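Local structure of broad specificity aminotransferase (4WB0) at residues A[136-140]-A[158-164]; A[345-351]-A[404-409]; A[373-379]-A[399-403]. The protein probably catalyses pyridoxal phosphate-dependent transfer of amino groups between amino acids and 2-oxo acids, with relaxed substrate selectivity. All coordinates share one frame. Residue numbers count along the deposited sequence, not the author numbering.

Contact 1 comes first along the chain: strand 134-138, helix 142-150 and strand 156-163 form a beta-alpha-beta unit, and pairing of 136-140 with 158-164 closes it within the large mixed sheet. Both later contacts follow in series. Contact 2 opens where the long helix 314-344 ends and closes on the C-terminal helix 394-410; contact 3 is nested inside that loop, laying the end of helix 368-376 on the same C-terminal helix one turn earlier. Contacts 2 and 3 touch, with D406 CB 3.4 Å from Y373 OH and L345 CD1 3.9 Å from Q402 CA. Contact 1 stands apart, its centre about 25 Å from that of contact 2.

Contact 1 (A[136-140]-A[158-164]); sequences LADPT and TYAYYDH
Residues 136-138 and 158-160 are extended and run in the same direction, their short axes 4.5 Å apart at closest and inclined by 44°. L136 pairs with T158 (CA-CA 4.8 Å) and A137 with Y159 (CA-CA 5.2 Å). Backbone hydrogen bonds set this register: Y159 N to L136 O at 2.9 Å and D138 N to Y159 O at 2.9 Å. T158 CA adds a CA-H...O contact of 3.1 Å to L136 O. Beyond A160 the second strand is interrupted at Y161 (phi/psi -147/-58), and Y162 N then donates to D138 O at 3.1 Å. The parallel pairing joins the two strands of a beta-alpha-beta unit, with helix 142-150 as the connection, in the central sheet of this aminotransferase of class I. A bridging water accepts from Y161 N at 2.9 Å and lies 2.9 Å from D138 OD2 and 2.8 Å from Y162 O. Among apolar contacts, Y159 (chi1 p, chi2 89°) places one face of its ring against A137, a CH-pi contact with A137 CA 3.6 Å from the Y159 ring centroid; Y159 OH bonds to L188 O on strand 186-190. A137 CB also meets Y161 CB at 4.2 Å. The peptide bond between D138 and P139 is cis, and P139 CD packs at 3.7 Å on Y162 CB, with the poorly ordered H164 contributing CE1 at 4.2 Å from P139 CD.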
ATOM      1  N   LEU A 136     -22.806  -8.186   4.356  1.00 26.13           N
ATOM      2  CA  LEU A 136     -22.037  -7.689   5.501  1.00 28.08           C
ATOM      3  C   LEU A 136     -22.888  -7.809   6.748  1.00 26.90           C
ATOM      4  O   LEU A 136     -24.106  -7.849   6.681  1.00 26.29           O
ATOM      5  CB  LEU A 136     -21.599  -6.229   5.328  1.00 31.70           C
ATOM      6  CG  LEU A 136     -20.967  -5.814   3.989  1.00 36.15           C
ATOM      7  CD1 LEU A 136     -20.569  -4.335   3.925  1.00 37.22           C
ATOM      8  CD2 LEU A 136     -19.788  -6.614   3.772  1.00 37.57           C
ATOM      9  N   ALA A 137     -22.247  -7.923   7.894  1.00 27.34           N
ATOM     10  CA  ALA A 137     -23.029  -8.025   9.121  1.00 27.90           C
ATOM     11  C   ALA A 137     -23.781  -6.762   9.418  1.00 30.27           C
ATOM     12  O   ALA A 137     -23.294  -5.647   9.204  1.00 30.69           O
ATOM     13  CB  ALA A 137     -22.164  -8.332  10.285  1.00 27.42           C
ATOM     14  N   ASP A 138     -24.909  -6.961  10.070  1.00 32.01           N
ATOM     15  CA  ASP A 138     -25.707  -5.897  10.629  1.00 37.24           C
ATOM     16  C   ASP A 138     -25.598  -5.848  12.164  1.00 39.06           C
ATOM     17  O   ASP A 138     -26.203  -6.695  12.828  1.00 38.32           O
ATOM     18  CB  ASP A 138     -27.170  -6.104  10.212  1.00 35.87           C
ATOM     19  CG  ASP A 138     -28.126  -5.120  10.877  1.00 44.86           C
ATOM     20  OD1 ASP A 138     -27.702  -3.994  11.200  1.00 46.67           O
ATOM     21  OD2 ASP A 138     -29.313  -5.474  11.086  1.00 46.92           O
ATOM     22  N   PRO A 139     -24.825  -4.880  12.726  1.00 40.95           N
ATOM     23  CA  PRO A 139     -23.938  -3.827  12.158  1.00 40.33           C
ATOM     24  C   PRO A 139     -22.520  -4.289  11.825  1.00 42.31           C
ATOM     25  O   PRO A 139     -22.195  -5.443  12.157  1.00 40.33           O
ATOM     26  CB  PRO A 139     -23.932  -2.767  13.269  1.00 43.59           C
ATOM     27  CG  PRO A 139     -24.155  -3.513  14.541  1.00 42.38           C
ATOM     28  CD  PRO A 139     -24.945  -4.765  14.197  1.00 42.44           C
ATOM     29  N   THR A 140     -21.678  -3.463  11.171  1.00 48.65           N
ATOM     30  CA  THR A 140     -20.253  -3.846  10.934  1.00 51.33           C
ATOM     31  C   THR A 140     -19.362  -2.582  10.745  1.00 46.36           C
ATOM     32  O   THR A 140     -19.854  -1.517  10.470  1.00 47.97           O
ATOM     33  CB  THR A 140     -20.102  -4.825   9.668  1.00 52.95           C
ATOM     34  OG1 THR A 140     -18.768  -5.388   9.579  1.00 52.75           O
ATOM     35  CG2 THR A 140     -20.406  -4.094   8.365  1.00 52.83           C
ATOM     36  N   THR A 158     -27.092  -6.844   3.804  1.00 36.83           N
ATOM     37  CA  THR A 158     -26.763  -7.160   5.207  1.00 36.13           C
ATOM     38  C   THR A 158     -27.369  -8.488   5.636  1.00 32.95           C
ATOM     39  O   THR A 158     -28.432  -8.857   5.173  1.00 33.36           O
ATOM     40  CB  THR A 158     -27.239  -6.072   6.169  1.00 38.96           C
ATOM     41  OG1 THR A 158     -28.651  -5.940   6.082  1.00 40.46           O
ATOM     42  CG2 THR A 158     -26.590  -4.730   5.814  1.00 41.21           C
ATOM     43  N   TYR A 159     -26.653  -9.236   6.477  1.00 28.88           N
ATOM     44  CA  TYR A 159     -27.252 -10.340   7.211  1.00 30.61           C
ATOM     45  C   TYR A 159     -27.464  -9.883   8.651  1.00 30.55           C
ATOM     46  O   TYR A 159     -26.601  -9.225   9.268  1.00 29.11           O
ATOM     47  CB  TYR A 159     -26.387 -11.626   7.142  1.00 27.37           C
ATOM     48  CG  TYR A 159     -24.975 -11.529   7.612  1.00 27.78           C
ATOM     49  CD1 TYR A 159     -24.644 -11.758   8.938  1.00 29.15           C
ATOM     50  CD2 TYR A 159     -23.959 -11.240   6.719  1.00 25.46           C
ATOM     51  CE1 TYR A 159     -23.328 -11.656   9.369  1.00 27.78           C
ATOM     52  CE2 TYR A 159     -22.641 -11.147   7.139  1.00 25.32           C
ATOM     53  CZ  TYR A 159     -22.342 -11.352   8.467  1.00 24.75           C
ATOM     54  OH  TYR A 159     -21.032 -11.269   8.851  1.00 25.37           O
ATOM     55  N   ALA A 160     -28.619 -10.246   9.190  1.00 32.50           N
ATOM     56  CA  ALA A 160     -28.898  -9.996  10.586  1.00 33.67           C
ATOM     57  C   ALA A 160     -27.783 -10.645  11.420  1.00 34.33           C
ATOM     58  O   ALA A 160     -27.273 -11.727  11.079  1.00 31.68           O
ATOM     59  CB  ALA A 160     -30.242 -10.532  10.954  1.00 36.51           C
ATOM     60  N   TYR A 161     -27.399  -9.978  12.499  1.00 31.72           N
ATOM     61  CA  TYR A 161     -26.348 -10.525  13.322  1.00 30.84           C
ATOM     62  C   TYR A 161     -26.609 -10.152  14.761  1.00 30.96           C
ATOM     63  O   TYR A 161     -26.739 -11.030  15.609  1.00 34.49           O
ATOM     64  CB  TYR A 161     -25.005 -10.013  12.849  1.00 28.31           C
ATOM     65  CG  TYR A 161     -23.858 -10.629  13.584  1.00 30.38           C
ATOM     66  CD1 TYR A 161     -23.421 -11.891  13.257  1.00 31.70           C
ATOM     67  CD2 TYR A 161     -23.220  -9.948  14.598  1.00 32.16           C
ATOM     68  CE1 TYR A 161     -22.393 -12.473  13.906  1.00 34.62           C
ATOM     69  CE2 TYR A 161     -22.179 -10.526  15.286  1.00 34.14           C
ATOM     70  CZ  TYR A 161     -21.756 -11.791  14.919  1.00 34.58           C
ATOM     71  OH  TYR A 161     -20.748 -12.416  15.583  1.00 35.65           O
ATOM     72  N   TYR A 162     -26.697  -8.861  15.028  1.00 30.29           N
ATOM     73  CA  TYR A 162     -26.957  -8.398  16.384  1.00 34.96           C
ATOM     74  C   TYR A 162     -28.409  -8.052  16.603  1.00 37.98           C
ATOM     75  O   TYR A 162     -29.059  -7.450  15.739  1.00 40.21           O
ATOM     76  CB  TYR A 162     -26.099  -7.186  16.679  1.00 39.21           C
ATOM     77  CG  TYR A 162     -25.990  -6.773  18.124  1.00 44.02           C
ATOM     78  CD1 TYR A 162     -25.291  -7.558  19.034  1.00 46.02           C
ATOM     79  CD2 TYR A 162     -26.526  -5.557  18.570  1.00 46.78           C
ATOM     80  CE1 TYR A 162     -25.157  -7.165  20.365  1.00 50.23           C
ATOM     81  CE2 TYR A 162     -26.396  -5.155  19.910  1.00 49.92           C
ATOM     82  CZ  TYR A 162     -25.698  -5.971  20.798  1.00 51.95           C
ATOM     83  OH  TYR A 162     -25.522  -5.646  22.130  1.00 55.85           O
ATOM     84  N   ASP A 163     -28.892  -8.462  17.767  1.00 39.21           N
ATOM     85  CA  ASP A 163     -30.237  -8.195  18.232  1.00 42.54           C
ATOM     86  C   ASP A 163     -30.203  -7.020  19.202  1.00 43.63           C
ATOM     87  O   ASP A 163     -29.830  -7.168  20.358  1.00 40.98           O
ATOM     88  CB  ASP A 163     -30.813  -9.442  18.911  1.00 45.68           C
ATOM     89  CG  ASP A 163     -32.233  -9.242  19.425  1.00 50.85           C
ATOM     90  OD1 ASP A 163     -32.725  -8.102  19.524  1.00 53.96           O
ATOM     91  OD2 ASP A 163     -32.875 -10.257  19.736  1.00 54.52           O
ATOM     92  N   HIS A 164     -30.650  -5.868  18.724  1.00 48.98           N
ATOM     93  CA  HIS A 164     -30.581  -4.629  19.481  1.00 57.53           C
ATOM     94  C   HIS A 164     -31.488  -4.584  20.728  1.00 53.11           C
ATOM     95  O   HIS A 164     -31.306  -3.719  21.606  1.00 49.48           O
ATOM     96  CB  HIS A 164     -30.882  -3.482  18.523  1.00 74.34           C
ATOM     97  CG  HIS A 164     -29.924  -3.415  17.364  1.00 88.03           C
ATOM     98  ND1 HIS A 164     -28.718  -2.747  17.431  1.00 93.94           N
ATOM     99  CD2 HIS A 164     -29.987  -3.950  16.121  1.00 92.89           C
ATOM    100  CE1 HIS A 164     -28.089  -2.858  16.272  1.00 95.81           C
ATOM    101  NE2 HIS A 164     -28.839  -3.583  15.460  1.00 95.05           N
TER
HETATM  102  O   HOH W   1     -29.074  -7.705  12.917  1.00 36.67           O

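Contact 2 (A[345-351]-A[404-409]); sequences LQTPGRW and INDAVR
N405 and R409, one helical turn apart on 404-409, have the most surface buried here and meet the irregular segment 345-351. N405 points its CA-to-CB bond toward that segment and has chi1 t, chi2 63°. N405 OD1 accepts from T347 OG1 (chi1 m) at 3.0 Å, where T347 CA and N405 CA are 5.2 Å apart; N405 CB rests 3.8 Å from L345 CD1. The same N405 OD1 also accepts from R409 NE at 2.8 Å. R409 is extended (chi1 m, chi2 and chi3 t, chi4 -91°), and its NH2 donates to L345 O at 2.8 Å. Q346, with phi/psi 51/41, ends helix 314-344 in a Schellman motif, so this bond ties the C-terminal helix 394-410 to the L345 carbonyl just beyond the long helix. P348 CD lies over one face of the guanidinium, 3.9 Å from R409 CZ. V408 (chi1 t) is next in buried area: its CG1 meets P348 CB at 4.1 Å, its CB lies 4.1 Å from T347 CG2, and its CG2 sits 4.1 Å from W351 CZ2, at the edge of the indole. That indole (chi1 m, chi2 102°) returns to its own segment through W351 NE1 to P348 O at 3.2 Å, while W351 CH2 touches I404 CG2 at 3.7 Å; L342 of helix 314-344 packs against both side chains.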
ATOM      1  N   LEU A 345     -24.068   2.814  40.718  1.00 47.08           N
ATOM      2  CA  LEU A 345     -24.928   3.967  40.449  1.00 47.76           C
ATOM      3  C   LEU A 345     -26.387   3.538  40.191  1.00 48.73           C
ATOM      4  O   LEU A 345     -27.272   4.380  40.035  1.00 51.37           O
ATOM      5  CB  LEU A 345     -24.384   4.757  39.259  1.00 47.60           C
ATOM      6  CG  LEU A 345     -22.985   5.373  39.450  1.00 45.37           C
ATOM      7  CD1 LEU A 345     -22.308   5.686  38.097  1.00 44.83           C
ATOM      8  CD2 LEU A 345     -23.051   6.615  40.319  1.00 47.22           C
ATOM      9  N   GLN A 346     -26.639   2.237  40.138  1.00 48.50           N
ATOM     10  CA  GLN A 346     -27.978   1.727  39.799  1.00 55.33           C
ATOM     11  C   GLN A 346     -28.535   2.352  38.513  1.00 52.00           C
ATOM     12  O   GLN A 346     -29.726   2.710  38.427  1.00 50.46           O
ATOM     13  CB  GLN A 346     -28.933   1.969  40.972  1.00 68.81           C
ATOM     14  CG  GLN A 346     -28.458   1.292  42.251  1.00 84.52           C
ATOM     15  CD  GLN A 346     -29.163   1.799  43.506  1.00 97.29           C
ATOM     16  OE1 GLN A 346     -29.957   2.739  43.456  1.00101.32           O
ATOM     17  NE2 GLN A 346     -28.866   1.173  44.640  1.00100.41           N
ATOM     18  N   THR A 347     -27.665   2.491  37.517  1.00 49.53           N
ATOM     19  CA  THR A 347     -28.075   3.031  36.230  1.00 50.44           C
ATOM     20  C   THR A 347     -29.245   2.181  35.704  1.00 52.97           C
ATOM     21  O   THR A 347     -29.142   0.949  35.712  1.00 51.33           O
ATOM     22  CB  THR A 347     -26.903   3.021  35.226  1.00 47.69           C
ATOM     23  OG1 THR A 347     -25.769   3.660  35.817  1.00 47.52           O
ATOM     24  CG2 THR A 347     -27.284   3.773  33.977  1.00 48.47           C
ATOM     25  N   PRO A 348     -30.357   2.818  35.269  1.00 57.26           N
ATOM     26  CA  PRO A 348     -31.461   2.054  34.662  1.00 54.96           C
ATOM     27  C   PRO A 348     -31.037   1.164  33.533  1.00 50.89           C
ATOM     28  O   PRO A 348     -30.189   1.556  32.722  1.00 48.82           O
ATOM     29  CB  PRO A 348     -32.399   3.145  34.134  1.00 57.33           C
ATOM     30  CG  PRO A 348     -32.174   4.284  35.019  1.00 62.21           C
ATOM     31  CD  PRO A 348     -30.694   4.250  35.350  1.00 61.73           C
ATOM     32  N   GLY A 349     -31.611  -0.034  33.487  1.00 52.07           N
ATOM     33  CA  GLY A 349     -31.378  -0.966  32.402  1.00 53.12           C
ATOM     34  C   GLY A 349     -30.434  -2.082  32.796  1.00 53.15           C
ATOM     35  O   GLY A 349     -29.954  -2.108  33.923  1.00 57.40           O
ATOM     36  N   ARG A 350     -30.174  -3.001  31.870  1.00 51.21           N
ATOM     37  CA  ARG A 350     -29.188  -4.075  32.062  1.00 50.69           C
ATOM     38  C   ARG A 350     -27.857  -3.723  31.398  1.00 45.09           C
ATOM     39  O   ARG A 350     -27.843  -3.150  30.307  1.00 43.28           O
ATOM     40  CB  ARG A 350     -29.706  -5.405  31.493  1.00 58.38           C
ATOM     41  CG  ARG A 350     -31.039  -5.865  32.077  1.00 71.58           C
ATOM     42  CD  ARG A 350     -31.014  -5.856  33.595  1.00 83.23           C
ATOM     43  NE  ARG A 350     -29.978  -6.726  34.149  1.00 90.90           N
ATOM     44  CZ  ARG A 350     -29.851  -7.007  35.445  1.00 97.28           C
ATOM     45  NH1 ARG A 350     -30.692  -6.484  36.328  1.00102.24           N
ATOM     46  NH2 ARG A 350     -28.888  -7.817  35.865  1.00 96.45           N
ATOM     47  N   TRP A 351     -26.756  -4.099  32.052  1.00 42.71           N
ATOM     48  CA  TRP A 351     -25.414  -3.705  31.618  1.00 41.16           C
ATOM     49  C   TRP A 351     -24.432  -4.869  31.525  1.00 40.32           C
ATOM     50  O   TRP A 351     -23.236  -4.663  31.294  1.00 38.28           O
ATOM     51  CB  TRP A 351     -24.881  -2.608  32.552  1.00 39.90           C
ATOM     52  CG  TRP A 351     -25.739  -1.412  32.395  1.00 40.74           C
ATOM     53  CD1 TRP A 351     -26.731  -0.993  33.233  1.00 42.40           C
ATOM     54  CD2 TRP A 351     -25.740  -0.510  31.283  1.00 43.30           C
ATOM     55  NE1 TRP A 351     -27.338   0.121  32.712  1.00 45.10           N
ATOM     56  CE2 TRP A 351     -26.757   0.426  31.505  1.00 46.73           C
ATOM     57  CE3 TRP A 351     -24.974  -0.406  30.114  1.00 42.25           C
ATOM     58  CZ2 TRP A 351     -27.022   1.469  30.607  1.00 49.34           C
ATOM     59  CZ3 TRP A 351     -25.241   0.622  29.228  1.00 43.56           C
ATOM     60  CH2 TRP A 351     -26.251   1.541  29.480  1.00 47.31           C
ATOM     61  N   ILE A 404     -22.292   7.585  31.362  1.00 42.25           N
ATOM     62  CA  ILE A 404     -23.399   6.719  30.912  1.00 39.35           C
ATOM     63  C   ILE A 404     -24.591   6.898  31.827  1.00 42.68           C
ATOM     64  O   ILE A 404     -25.725   7.134  31.372  1.00 46.35           O
ATOM     65  CB  ILE A 404     -22.986   5.229  30.888  1.00 37.93           C
ATOM     66  CG1 ILE A 404     -21.994   5.004  29.763  1.00 35.53           C
ATOM     67  CG2 ILE A 404     -24.184   4.327  30.648  1.00 40.08           C
ATOM     68  CD1 ILE A 404     -21.235   3.665  29.813  1.00 35.55           C
ATOM     69  N   ASN A 405     -24.353   6.790  33.125  1.00 42.11           N
ATOM     70  CA  ASN A 405     -25.408   6.998  34.107  1.00 47.17           C
ATOM     71  C   ASN A 405     -26.133   8.334  33.911  1.00 51.78           C
ATOM     72  O   ASN A 405     -27.366   8.392  33.905  1.00 49.66           O
ATOM     73  CB  ASN A 405     -24.836   6.936  35.529  1.00 46.24           C
ATOM     74  CG  ASN A 405     -25.893   7.119  36.584  1.00 49.11           C
ATOM     75  OD1 ASN A 405     -26.811   6.310  36.698  1.00 49.14           O
ATOM     76  ND2 ASN A 405     -25.754   8.172  37.386  1.00 48.86           N
ATOM     77  N   ASP A 406     -25.363   9.406  33.747  1.00 57.62           N
ATOM     78  CA  ASP A 406     -25.949  10.720  33.498  1.00 63.83           C
ATOM     79  C   ASP A 406     -26.720  10.737  32.182  1.00 64.32           C
ATOM     80  O   ASP A 406     -27.837  11.256  32.127  1.00 70.64           O
ATOM     81  CB  ASP A 406     -24.879  11.816  33.459  1.00 63.60           C
ATOM     82  CG  ASP A 406     -24.301  12.122  34.817  1.00 61.79           C
ATOM     83  OD1 ASP A 406     -24.914  11.717  35.835  1.00 60.73           O
ATOM     84  OD2 ASP A 406     -23.230  12.787  34.850  1.00 60.19           O
ATOM     85  N   ALA A 407     -26.128  10.187  31.122  1.00 54.05           N
ATOM     86  CA  ALA A 407     -26.768  10.266  29.831  1.00 47.13           C
ATOM     87  C   ALA A 407     -28.124   9.558  29.874  1.00 48.90           C
ATOM     88  O   ALA A 407     -29.145  10.093  29.397  1.00 50.66           O
ATOM     89  CB  ALA A 407     -25.903   9.680  28.772  1.00 42.83           C
ATOM     90  N   VAL A 408     -28.142   8.389  30.500  1.00 48.56           N
ATOM     91  CA  VAL A 408     -29.325   7.553  30.541  1.00 50.74           C
ATOM     92  C   VAL A 408     -30.416   8.224  31.368  1.00 56.13           C
ATOM     93  O   VAL A 408     -31.586   8.268  30.969  1.00 58.36           O
ATOM     94  CB  VAL A 408     -28.991   6.159  31.117  1.00 47.43           C
ATOM     95  CG1 VAL A 408     -30.269   5.384  31.411  1.00 48.58           C
ATOM     96  CG2 VAL A 408     -28.166   5.400  30.143  1.00 43.71           C
ATOM     97  N   ARG A 409     -30.035   8.760  32.517  1.00 56.58           N
ATOM     98  CA  ARG A 409     -31.017   9.357  33.411  1.00 59.32           C
ATOM     99  C   ARG A 409     -31.593  10.674  32.894  1.00 60.80           C
ATOM    100  O   ARG A 409     -32.651  11.121  33.381  1.00 60.87           O
ATOM    101  CB  ARG A 409     -30.414   9.573  34.802  1.00 60.49           C
ATOM    102  CG  ARG A 409     -30.168   8.278  35.545  1.00 60.87           C
ATOM    103  CD  ARG A 409     -29.574   8.530  36.906  1.00 61.32           C
ATOM    104  NE  ARG A 409     -29.220   7.290  37.606  1.00 59.72           N
ATOM    105  CZ  ARG A 409     -30.041   6.631  38.420  1.00 61.35           C
ATOM    106  NH1 ARG A 409     -31.285   7.067  38.619  1.00 64.37           N
ATOM    107  NH2 ARG A 409     -29.629   5.528  39.027  1.00 60.15           N
TER

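Contact 3 (A[373-379]-A[399-403]); sequences YCQNHNI and MLAQT
A Schellman motif ends helix 368-376 beside the C-terminal helix 394-410, and the exit from that turn presses I379 onto 399-403. No hydrogen bond crosses between the segments; the contact is van der Waals packing centred on T403 and I379. Y373 (chi1 t, chi2 -85°) starts the walk, its ring lying obliquely to T403 O, with CE1 4.1 Å from that atom; the ring continues along the helix to D406 and A407. C374 CA and T403 CA are 6.2 Å apart. With chi1 m, C374 SG comes within 3.7 Å of T403 CG2. Q375 faces away from 399-403 and packs on helix 25-35. H377 then directs its CA-to-CB bond at the partner helix, H377 CB standing 4.3 Å from T403 CG2. Positive phi at N378 (phi/psi 72/25) makes it the C-prime residue: N378 N bonds weakly to Q375 O at 3.3 Å, and I379 N reaches C374 O at 2.9 Å. The chain thus leaves the helix as strand 379-380, which pairs in parallel with 41-42. I379 (chi1 m, chi2 m) points toward 399-403, CD1 at 3.8 Å from M399 CE and CG2 at 3.5 Å from L400 CD1 (L400 chi1 t, chi2 p). I379 CG1 lies 3.4 Å from T403 OG1, a hydroxyl that, with chi1 m, donates back within its own helix to M399 O at 3.0 Å.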
ATOM      1  N   TYR A 373     -24.497  13.336  24.020  1.00 51.12           N
ATOM      2  CA  TYR A 373     -24.293  13.761  25.393  1.00 52.02           C
ATOM      3  C   TYR A 373     -22.878  13.378  25.849  1.00 49.74           C
ATOM      4  O   TYR A 373     -22.097  14.249  26.229  1.00 51.09           O
ATOM      5  CB  TYR A 373     -25.361  13.132  26.294  1.00 53.80           C
ATOM      6  CG  TYR A 373     -25.337  13.572  27.741  1.00 57.90           C
ATOM      7  CD1 TYR A 373     -24.496  12.954  28.664  1.00 56.78           C
ATOM      8  CD2 TYR A 373     -26.174  14.589  28.192  1.00 63.07           C
ATOM      9  CE1 TYR A 373     -24.485  13.330  29.996  1.00 58.07           C
ATOM     10  CE2 TYR A 373     -26.168  14.986  29.527  1.00 64.65           C
ATOM     11  CZ  TYR A 373     -25.321  14.356  30.421  1.00 61.69           C
ATOM     12  OH  TYR A 373     -25.316  14.734  31.734  1.00 62.29           O
ATOM     13  N   CYS A 374     -22.542  12.088  25.763  1.00 47.49           N
ATOM     14  CA  CYS A 374     -21.240  11.599  26.212  1.00 45.43           C
ATOM     15  C   CYS A 374     -20.062  12.370  25.604  1.00 45.27           C
ATOM     16  O   CYS A 374     -19.170  12.839  26.317  1.00 43.48           O
ATOM     17  CB  CYS A 374     -21.099  10.109  25.878  1.00 43.44           C
ATOM     18  SG  CYS A 374     -22.129   9.026  26.937  1.00 45.50           S
ATOM     19  N   GLN A 375     -20.082  12.483  24.281  1.00 46.23           N
ATOM     20  CA  GLN A 375     -19.072  13.197  23.527  1.00 47.74           C
ATOM     21  C   GLN A 375     -18.950  14.644  24.023  1.00 54.08           C
ATOM     22  O   GLN A 375     -17.869  15.228  23.999  1.00 52.66           O
ATOM     23  CB  GLN A 375     -19.429  13.191  22.042  1.00 44.56           C
ATOM     24  CG  GLN A 375     -19.340  11.838  21.386  1.00 41.38           C
ATOM     25  CD  GLN A 375     -20.009  11.833  20.021  1.00 44.48           C
ATOM     26  OE1 GLN A 375     -20.556  12.852  19.575  1.00 47.80           O
ATOM     27  NE2 GLN A 375     -19.981  10.689  19.361  1.00 45.32           N
ATOM     28  N   ASN A 376     -20.068  15.213  24.454  1.00 58.31           N
ATOM     29  CA  ASN A 376     -20.084  16.600  24.881  1.00 59.95           C
ATOM     30  C   ASN A 376     -19.632  16.757  26.328  1.00 58.13           C
ATOM     31  O   ASN A 376     -19.462  17.879  26.799  1.00 62.01           O
ATOM     32  CB  ASN A 376     -21.472  17.192  24.698  1.00 60.67           C
ATOM     33  CG  ASN A 376     -21.822  17.399  23.244  1.00 58.63           C
ATOM     34  OD1 ASN A 376     -20.944  17.389  22.360  1.00 57.50           O
ATOM     35  ND2 ASN A 376     -23.106  17.577  22.977  1.00 58.65           N
ATOM     36  N   HIS A 377     -19.429  15.632  27.016  1.00 52.31           N
ATOM     37  CA  HIS A 377     -18.851  15.631  28.362  1.00 50.43           C
ATOM     38  C   HIS A 377     -17.487  14.937  28.337  1.00 46.35           C
ATOM     39  O   HIS A 377     -17.029  14.442  29.358  1.00 44.70           O
ATOM     40  CB  HIS A 377     -19.782  14.940  29.378  1.00 52.91           C
ATOM     41  CG  HIS A 377     -21.039  15.703  29.674  1.00 59.20           C
ATOM     42  ND1 HIS A 377     -21.143  16.595  30.725  1.00 63.96           N
ATOM     43  CD2 HIS A 377     -22.247  15.695  29.067  1.00 61.56           C
ATOM     44  CE1 HIS A 377     -22.360  17.111  30.745  1.00 66.92           C
ATOM     45  NE2 HIS A 377     -23.051  16.580  29.751  1.00 66.14           N
ATOM     46  N   ASN A 378     -16.867  14.906  27.152  1.00 45.52           N
ATOM     47  CA  ASN A 378     -15.474  14.467  26.947  1.00 46.18           C
ATOM     48  C   ASN A 378     -15.313  12.984  27.102  1.00 44.70           C
ATOM     49  O   ASN A 378     -14.209  12.461  27.378  1.00 42.38           O
ATOM     50  CB  ASN A 378     -14.519  15.201  27.907  1.00 50.26           C
ATOM     51  CG  ASN A 378     -14.020  16.520  27.357  1.00 52.94           C
ATOM     52  OD1 ASN A 378     -14.513  17.030  26.355  1.00 53.16           O
ATOM     53  ND2 ASN A 378     -13.021  17.081  28.028  1.00 54.34           N
ATOM     54  N   ILE A 379     -16.410  12.272  26.884  1.00 45.17           N
ATOM     55  CA  ILE A 379     -16.341  10.825  26.774  1.00 41.89           C
ATOM     56  C   ILE A 379     -16.561  10.494  25.294  1.00 39.84           C
ATOM     57  O   ILE A 379     -17.692  10.496  24.815  1.00 39.82           O
ATOM     58  CB  ILE A 379     -17.384  10.124  27.687  1.00 44.60           C
ATOM     59  CG1 ILE A 379     -17.148  10.498  29.150  1.00 47.58           C
ATOM     60  CG2 ILE A 379     -17.316   8.646  27.528  1.00 42.33           C
ATOM     61  CD1 ILE A 379     -15.734  10.132  29.686  1.00 50.19           C
ATOM     62  N   MET A 399     -15.212   7.368  35.004  1.00 39.84           N
ATOM     63  CA  MET A 399     -15.852   8.482  34.293  1.00 43.35           C
ATOM     64  C   MET A 399     -16.836   8.005  33.216  1.00 39.86           C
ATOM     65  O   MET A 399     -17.893   8.592  33.025  1.00 41.78           O
ATOM     66  CB  MET A 399     -14.799   9.384  33.638  1.00 45.42           C
ATOM     67  CG  MET A 399     -13.834   9.999  34.589  1.00 49.98           C
ATOM     68  SD  MET A 399     -12.493  10.954  33.763  1.00 63.93           S
ATOM     69  CE  MET A 399     -13.407  11.600  32.319  1.00 42.76           C
ATOM     70  N   LEU A 400     -16.476   6.960  32.500  1.00 37.66           N
ATOM     71  CA  LEU A 400     -17.352   6.404  31.447  1.00 35.95           C
ATOM     72  C   LEU A 400     -18.689   5.975  32.068  1.00 38.24           C
ATOM     73  O   LEU A 400     -19.752   6.357  31.592  1.00 38.60           O
ATOM     74  CB  LEU A 400     -16.705   5.217  30.730  1.00 32.96           C
ATOM     75  CG  LEU A 400     -17.609   4.487  29.728  1.00 32.43           C
ATOM     76  CD1 LEU A 400     -18.174   5.468  28.696  1.00 32.34           C
ATOM     77  CD2 LEU A 400     -16.839   3.408  29.053  1.00 32.97           C
ATOM     78  N   ALA A 401     -18.624   5.190  33.136  1.00 39.72           N
ATOM     79  CA  ALA A 401     -19.820   4.755  33.835  1.00 39.24           C
ATOM     80  C   ALA A 401     -20.651   5.939  34.319  1.00 41.77           C
ATOM     81  O   ALA A 401     -21.869   5.979  34.109  1.00 40.31           O
ATOM     82  CB  ALA A 401     -19.437   3.865  35.001  1.00 39.63           C
ATOM     83  N   GLN A 402     -19.995   6.912  34.950  1.00 42.10           N
ATOM     84  CA  GLN A 402     -20.693   8.093  35.493  1.00 45.18           C
ATOM     85  C   GLN A 402     -21.410   8.861  34.382  1.00 43.24           C
ATOM     86  O   GLN A 402     -22.555   9.272  34.527  1.00 42.06           O
ATOM     87  CB  GLN A 402     -19.707   9.002  36.248  1.00 48.05           C
ATOM     88  CG  GLN A 402     -19.231   8.380  37.567  1.00 49.73           C
ATOM     89  CD  GLN A 402     -17.869   8.903  38.098  1.00 56.40           C
ATOM     90  OE1 GLN A 402     -17.360   9.966  37.693  1.00 57.18           O
ATOM     91  NE2 GLN A 402     -17.274   8.126  39.013  1.00 54.86           N
ATOM     92  N   THR A 403     -20.752   9.001  33.241  1.00 43.13           N
ATOM     93  CA  THR A 403     -21.336   9.718  32.130  1.00 44.04           C
ATOM     94  C   THR A 403     -22.460   8.903  31.487  1.00 43.13           C
ATOM     95  O   THR A 403     -23.476   9.469  31.109  1.00 44.90           O
ATOM     96  CB  THR A 403     -20.264  10.077  31.110  1.00 44.49           C
ATOM     97  OG1 THR A 403     -19.287  10.922  31.754  1.00 45.27           O
ATOM     98  CG2 THR A 403     -20.896  10.832  29.946  1.00 45.20           C
TER